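Local coordinates for protein pelota homolog (Archaeoglobus fulgidus, PDB 3OBY), which probably recognises stalled ribosomes and helps to release them, and may cleave the stalled mRNA as a metal-dependent endoribonuclease, at residues E175-L180 and N198-F203; E130-T135 and A143-Q148. One frame throughout, in Å; residues are numbered along the deposited sequence.

Contact 1 of 2, residues E175-L180 and N198-F203; sequences EVAAKL and NDFLDF
The carbonyl oxygen Val176 O is gripped by two backbone N-H groups of its own helix. Leu180 N donates at 2.8 Å from Val176 O, while Lys179 N gives a second, weak bond. This hold stays inside helix 172-183; towards helix 196-207 the contact is wholly apolar, with just 175 Å² buried. The short helical segments cross at -63° with axes 11.2 Å apart, and two phenylalanines bridge that separation. Phe200 has CG anti to its backbone N (chi1 -176°), which sends the ring straight at the other helix with CZ leading. Val176 crosses the ring obliquely, its CG1 lying 3.7 Å from Phe200 CZ. Leu180 comes tip to tip instead, CD1 in the ring plane at the edge, 3.9 Å from Phe200 CZ. Ala177 N also sits at the ring edge, near its plane, so the ring tip is met by Val176, Ala177 and Leu180 of one helix. One helical turn further on, Phe203 repeats the anti torsion (chi1 175°), and its edge meets a small methyl: Phe203 CE2 is 3.8 Å from Ala177 CB, in plane. An alanine here in place of Phe200 would take away the ring that reaches Val176 and Leu180, and would probably loosen the packing of the two helices. Phe173 adds an edge-to-face ring partner to Phe200, and Lys179 NZ forms a salt bridge with Glu157. Side chains of both helices touch strand 131-137, evidence that they lie on one face of the same mixed sheet. Such helix-on-sheet layering is that of the alpha/beta domain 2 of the eRF1 family, in which helix 196-207 forms the crossover between parallel strands 187-191 and 215-217.

Contact 2 of 2, residues E130-T135 and A143-Q148; sequences EIVMLT and AGVLRQ
Strands 131-135 and 143-147 run antiparallel at 149° as the two arms of a beta hairpin, with Met133 and Gly144 as a hydrogen-bonded pair flanked by the non-hydrogen-bonded pairs Val132-Val145 and Leu134-Ala143. Met133 N donates to Gly144 O at 2.8 Å and Gly144 N returns a bond to Met133 O at 2.9 Å. Leu146 N reaches Ile131 O at 3.0 Å, but in the reverse direction a water intervenes, accepting from Ile131 N and donating to Leu146 O and Glu130 OE1. Arg147 grips Glu130 end-on in a salt bridge, NH1 to OE1 and NH2 to OE2, each 2.9 Å, the carboxylate and guanidinium planes 26° apart. Bends at chi2 in both chains bring the groups together, and Val145 CG1 lies 3.9 Å above the guanidinium plane of Arg147, over its centre. Val145 CG2 also touches Glu130 CD. On the same sheet face, Leu134 CD1 packs on Ala143 CB at 4.0 Å; on the Met133 face, Met133 CE nears Leu146 CD1. Strand 131-137 is bonded on its other side to parallel strand 187-191, strand 150-158 flanks strand 140-147, and helix 224-233 covers Met133, while helices 172-183 and 196-207 cover Leu134 from the opposite face.

From the N terminus, contact 2 comes first: it closes a beta hairpin, with seven residues between its segments. The chain then adds strand 150-158 and helix 172-183, where contact 1 opens; this second closure spans 17 residues, including strand 187-191, before reaching helix 196-207. The two are therefore in series, neither nested nor crossed. In space they nevertheless meet, with centres about 15 Å apart. Phe200 CE2 comes 3.4 Å from Leu134 CD2, and Leu180 CD2 lies 3.9 Å from Val132 CG1. Together the contacts tie the central strand of the mixed sheet, and through it the hairpin, to the helical layer on one of its faces.

Contact 1 of 2, residues E175-L180 and N198-F203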
loop_
_atom_site.group_PDB
_atom_site.type_symbol
_atom_site.label_atom_id
_atom_site.label_comp_id
_atom_site.label_asym_id
_atom_site.label_seq_id
_atom_site.Cartn_x
_atom_site.Cartn_y
_atom_site.Cartn_z
ATOM N N GLU A 175 24.265 23.288 -6.894
ATOM C CA GLU A 175 24.492 22.517 -8.112
ATOM C C GLU A 175 23.762 21.180 -8.065
ATOM O O GLU A 175 23.159 20.763 -9.054
ATOM C CB GLU A 175 25.990 22.284 -8.321
ATOM C CG GLU A 175 26.776 23.548 -8.636
ATOM C CD GLU A 175 28.262 23.289 -8.788
ATOM O OE1 GLU A 175 28.687 22.129 -8.600
ATOM O OE2 GLU A 175 29.008 24.244 -9.093
ATOM N N VAL A 176 23.823 20.512 -6.916
ATOM C CA VAL A 176 23.152 19.228 -6.746
ATOM C C VAL A 176 21.652 19.433 -6.893
ATOM O O VAL A 176 20.982 18.716 -7.645
ATOM C CB VAL A 176 23.420 18.629 -5.345
ATOM C CG1 VAL A 176 22.683 17.306 -5.190
ATOM C CG2 VAL A 176 24.906 18.429 -5.141
ATOM N N ALA A 177 21.137 20.423 -6.173
ATOM C CA ALA A 177 19.720 20.732 -6.200
ATOM C C ALA A 177 19.216 21.024 -7.609
ATOM O O ALA A 177 18.121 20.606 -7.984
ATOM C CB ALA A 177 19.436 21.928 -5.293
ATOM N N ALA A 178 20.022 21.727 -8.396
ATOM C CA ALA A 178 19.614 22.115 -9.750
ATOM C C ALA A 178 19.505 20.880 -10.629
ATOM O O ALA A 178 18.628 20.798 -11.519
ATOM C CB ALA A 178 20.635 23.063 -10.344
ATOM N N LYS A 179 20.368 19.912 -10.400
ATOM C CA LYS A 179 20.233 18.793 -11.272
ATOM C C LYS A 179 19.158 17.861 -10.710
ATOM O O LYS A 179 18.481 17.168 -11.500
ATOM C CB LYS A 179 21.634 18.251 -11.510
ATOM C CG LYS A 179 22.390 17.981 -10.267
ATOM C CD LYS A 179 23.735 17.372 -10.598
ATOM C CE LYS A 179 24.667 18.371 -11.241
ATOM N NZ LYS A 179 25.989 17.772 -11.535
ATOM N N LEU A 180 18.991 17.781 -9.404
ATOM C CA LEU A 180 17.891 16.951 -8.978
ATOM C C LEU A 180 16.587 17.545 -9.619
ATOM O O LEU A 180 15.701 16.829 -10.109
ATOM C CB LEU A 180 17.756 17.021 -7.491
ATOM C CG LEU A 180 18.739 16.252 -6.621
ATOM C CD1 LEU A 180 18.513 16.637 -5.172
ATOM C CD2 LEU A 180 18.537 14.752 -6.802
ATOM N N ASN A 198 21.642 16.579 6.195
ATOM C CA ASN A 198 20.791 17.454 6.979
ATOM C C ASN A 198 20.824 18.882 6.439
ATOM O O ASN A 198 19.795 19.424 6.034
ATOM C CB ASN A 198 21.231 17.418 8.444
ATOM C CG ASN A 198 21.177 16.021 9.027
ATOM O OD1 ASN A 198 20.112 15.413 9.113
ATOM N ND2 ASN A 198 22.332 15.501 9.428
ATOM N N ASP A 199 22.006 19.487 6.413
ATOM C CA ASP A 199 22.125 20.854 5.918
ATOM C C ASP A 199 21.585 20.994 4.497
ATOM O O ASP A 199 21.047 22.040 4.136
ATOM C CB ASP A 199 23.583 21.324 5.959
ATOM C CG ASP A 199 24.193 21.218 7.346
ATOM O OD1 ASP A 199 23.446 21.328 8.346
ATOM O OD2 ASP A 199 25.425 21.034 7.433
ATOM N N PHE A 200 21.726 19.941 3.695
ATOM C CA PHE A 200 21.241 19.969 2.317
ATOM C C PHE A 200 19.722 20.140 2.309
ATOM O O PHE A 200 19.186 20.982 1.584
ATOM C CB PHE A 200 21.635 18.679 1.582
ATOM C CG PHE A 200 21.249 18.667 0.128
ATOM C CD1 PHE A 200 21.854 19.539 -0.774
ATOM C CD2 PHE A 200 20.246 17.816 -0.334
ATOM C CE1 PHE A 200 21.464 19.562 -2.119
ATOM C CE2 PHE A 200 19.849 17.834 -1.671
ATOM C CZ PHE A 200 20.457 18.710 -2.564
ATOM N N LEU A 201 19.030 19.347 3.121
ATOM C CA LEU A 201 17.578 19.435 3.198
ATOM C C LEU A 201 17.170 20.854 3.588
ATOM O O LEU A 201 16.249 21.422 2.998
ATOM C CB LEU A 201 17.027 18.417 4.208
ATOM C CG LEU A 201 15.521 18.461 4.515
ATOM C CD1 LEU A 201 14.710 18.445 3.233
ATOM C CD2 LEU A 201 15.144 17.283 5.393
ATOM N N ASP A 202 17.855 21.430 4.575
ATOM C CA ASP A 202 17.547 22.796 4.992
ATOM C C ASP A 202 17.730 23.701 3.778
ATOM O O ASP A 202 16.925 24.599 3.536
ATOM C CB ASP A 202 18.468 23.263 6.130
ATOM C CG ASP A 202 18.097 22.659 7.480
ATOM O OD1 ASP A 202 16.889 22.493 7.755
ATOM O OD2 ASP A 202 19.016 22.367 8.274
ATOM N N PHE A 203 18.794 23.450 3.018
ATOM C CA PHE A 203 19.075 24.221 1.815
ATOM C C PHE A 203 17.889 24.117 0.860
ATOM O O PHE A 203 17.533 25.085 0.187
ATOM C CB PHE A 203 20.325 23.687 1.114
ATOM C CG PHE A 203 20.614 24.361 -0.204
ATOM C CD1 PHE A 203 21.244 25.600 -0.248
ATOM C CD2 PHE A 203 20.227 23.770 -1.402
ATOM C CE1 PHE A 203 21.486 26.241 -1.464
ATOM C CE2 PHE A 203 20.463 24.401 -2.624
ATOM C CZ PHE A 203 21.092 25.640 -2.652
#

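Contact 2 of 2, residues E130-T135 and A143-Q148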
loop_
_atom_site.group_PDB
_atom_site.type_symbol
_atom_site.label_atom_id
_atom_site.label_comp_id
_atom_site.label_asym_id
_atom_site.label_seq_id
_atom_site.Cartn_x
_atom_site.Cartn_y
_atom_site.Cartn_z
ATOM N N GLU A 130 7.769 8.042 -8.795
ATOM C CA GLU A 130 9.155 8.118 -9.225
ATOM C C GLU A 130 9.983 8.532 -8.013
ATOM O O GLU A 130 9.830 9.642 -7.492
ATOM C CB GLU A 130 9.317 9.148 -10.351
ATOM C CG GLU A 130 10.725 9.221 -10.934
ATOM C CD GLU A 130 10.980 8.191 -12.026
ATOM O OE1 GLU A 130 10.663 6.994 -11.829
ATOM O OE2 GLU A 130 11.508 8.590 -13.085
ATOM N N ILE A 131 10.860 7.634 -7.573
ATOM C CA ILE A 131 11.706 7.885 -6.411
ATOM C C ILE A 131 13.183 8.120 -6.748
ATOM O O ILE A 131 13.790 7.364 -7.505
ATOM C CB ILE A 131 11.646 6.695 -5.412
ATOM C CG1 ILE A 131 10.199 6.376 -5.033
ATOM C CG2 ILE A 131 12.432 7.033 -4.170
ATOM C CD1 ILE A 131 9.447 7.556 -4.481
ATOM N N VAL A 132 13.761 9.165 -6.168
ATOM C CA VAL A 132 15.171 9.465 -6.382
ATOM C C VAL A 132 15.935 9.397 -5.063
ATOM O O VAL A 132 15.508 9.940 -4.048
ATOM C CB VAL A 132 15.386 10.869 -7.000
ATOM C CG1 VAL A 132 16.872 11.232 -6.957
ATOM C CG2 VAL A 132 14.894 10.885 -8.436
ATOM N N MET A 133 17.071 8.716 -5.088
ATOM C CA MET A 133 17.896 8.583 -3.906
ATOM C C MET A 133 19.171 9.393 -4.078
ATOM O O MET A 133 19.815 9.343 -5.126
ATOM C CB MET A 133 18.236 7.116 -3.666
ATOM C CG MET A 133 17.120 6.320 -3.031
ATOM S SD MET A 133 17.563 4.595 -2.897
ATOM C CE MET A 133 16.031 3.784 -3.460
ATOM N N LEU A 134 19.525 10.143 -3.040
ATOM C CA LEU A 134 20.718 10.979 -3.056
ATOM C C LEU A 134 21.581 10.764 -1.828
ATOM O O LEU A 134 21.166 11.056 -0.706
ATOM C CB LEU A 134 20.330 12.453 -3.114
ATOM C CG LEU A 134 21.496 13.412 -2.862
ATOM C CD1 LEU A 134 22.304 13.549 -4.135
ATOM C CD2 LEU A 134 20.982 14.772 -2.424
ATOM N N THR A 135 22.783 10.250 -2.042
ATOM C CA THR A 135 23.716 10.044 -0.943
ATOM C C THR A 135 24.661 11.228 -1.026
ATOM O O THR A 135 25.170 11.540 -2.102
ATOM C CB THR A 135 24.500 8.742 -1.107
ATOM O OG1 THR A 135 25.038 8.672 -2.433
ATOM C CG2 THR A 135 23.597 7.550 -0.856
ATOM N N ALA A 143 23.383 10.483 -7.116
ATOM C CA ALA A 143 21.956 10.241 -7.108
ATOM C C ALA A 143 21.577 9.161 -8.100
ATOM O O ALA A 143 22.198 9.008 -9.150
ATOM C CB ALA A 143 21.211 11.521 -7.426
ATOM N N GLY A 144 20.549 8.410 -7.743
ATOM C CA GLY A 144 20.063 7.352 -8.596
ATOM C C GLY A 144 18.553 7.348 -8.507
ATOM O O GLY A 144 17.973 7.887 -7.564
ATOM N N VAL A 145 17.911 6.759 -9.504
ATOM C CA VAL A 145 16.467 6.674 -9.524
ATOM C C VAL A 145 16.130 5.198 -9.391
ATOM O O VAL A 145 16.911 4.340 -9.796
ATOM C CB VAL A 145 15.886 7.236 -10.841
ATOM C CG1 VAL A 145 16.423 6.441 -12.028
ATOM C CG2 VAL A 145 14.356 7.200 -10.798
ATOM N N LEU A 146 14.976 4.906 -8.805
ATOM C CA LEU A 146 14.565 3.528 -8.621
ATOM C C LEU A 146 13.980 2.988 -9.923
ATOM O O LEU A 146 13.230 3.667 -10.621
ATOM C CB LEU A 146 13.538 3.433 -7.489
ATOM C CG LEU A 146 13.149 2.023 -7.043
ATOM C CD1 LEU A 146 14.387 1.302 -6.512
ATOM C CD2 LEU A 146 12.070 2.105 -5.970
ATOM N N ARG A 147 14.356 1.760 -10.250
ATOM C CA ARG A 147 13.881 1.103 -11.454
ATOM C C ARG A 147 13.640 -0.350 -11.074
ATOM O O ARG A 147 14.004 -0.767 -9.976
ATOM C CB ARG A 147 14.931 1.224 -12.557
ATOM C CG ARG A 147 15.045 2.632 -13.128
ATOM C CD ARG A 147 13.909 2.917 -14.100
ATOM N NE ARG A 147 13.846 4.322 -14.499
ATOM C CZ ARG A 147 13.126 5.249 -13.877
ATOM N NH1 ARG A 147 12.396 4.926 -12.819
ATOM N NH2 ARG A 147 13.133 6.500 -14.316
ATOM N N GLN A 148 13.025 -1.120 -11.962
ATOM C CA GLN A 148 12.734 -2.517 -11.659
ATOM C C GLN A 148 13.939 -3.322 -11.175
ATOM O O GLN A 148 13.821 -4.100 -10.230
ATOM C CB GLN A 148 12.136 -3.218 -12.882
ATOM C CG GLN A 148 10.984 -2.485 -13.528
ATOM C CD GLN A 148 10.276 -3.331 -14.571
ATOM O OE1 GLN A 148 9.476 -2.825 -15.359
ATOM N NE2 GLN A 148 10.563 -4.629 -14.574
HETATM O O HOH W 1 11.187 5.720 -9.472
#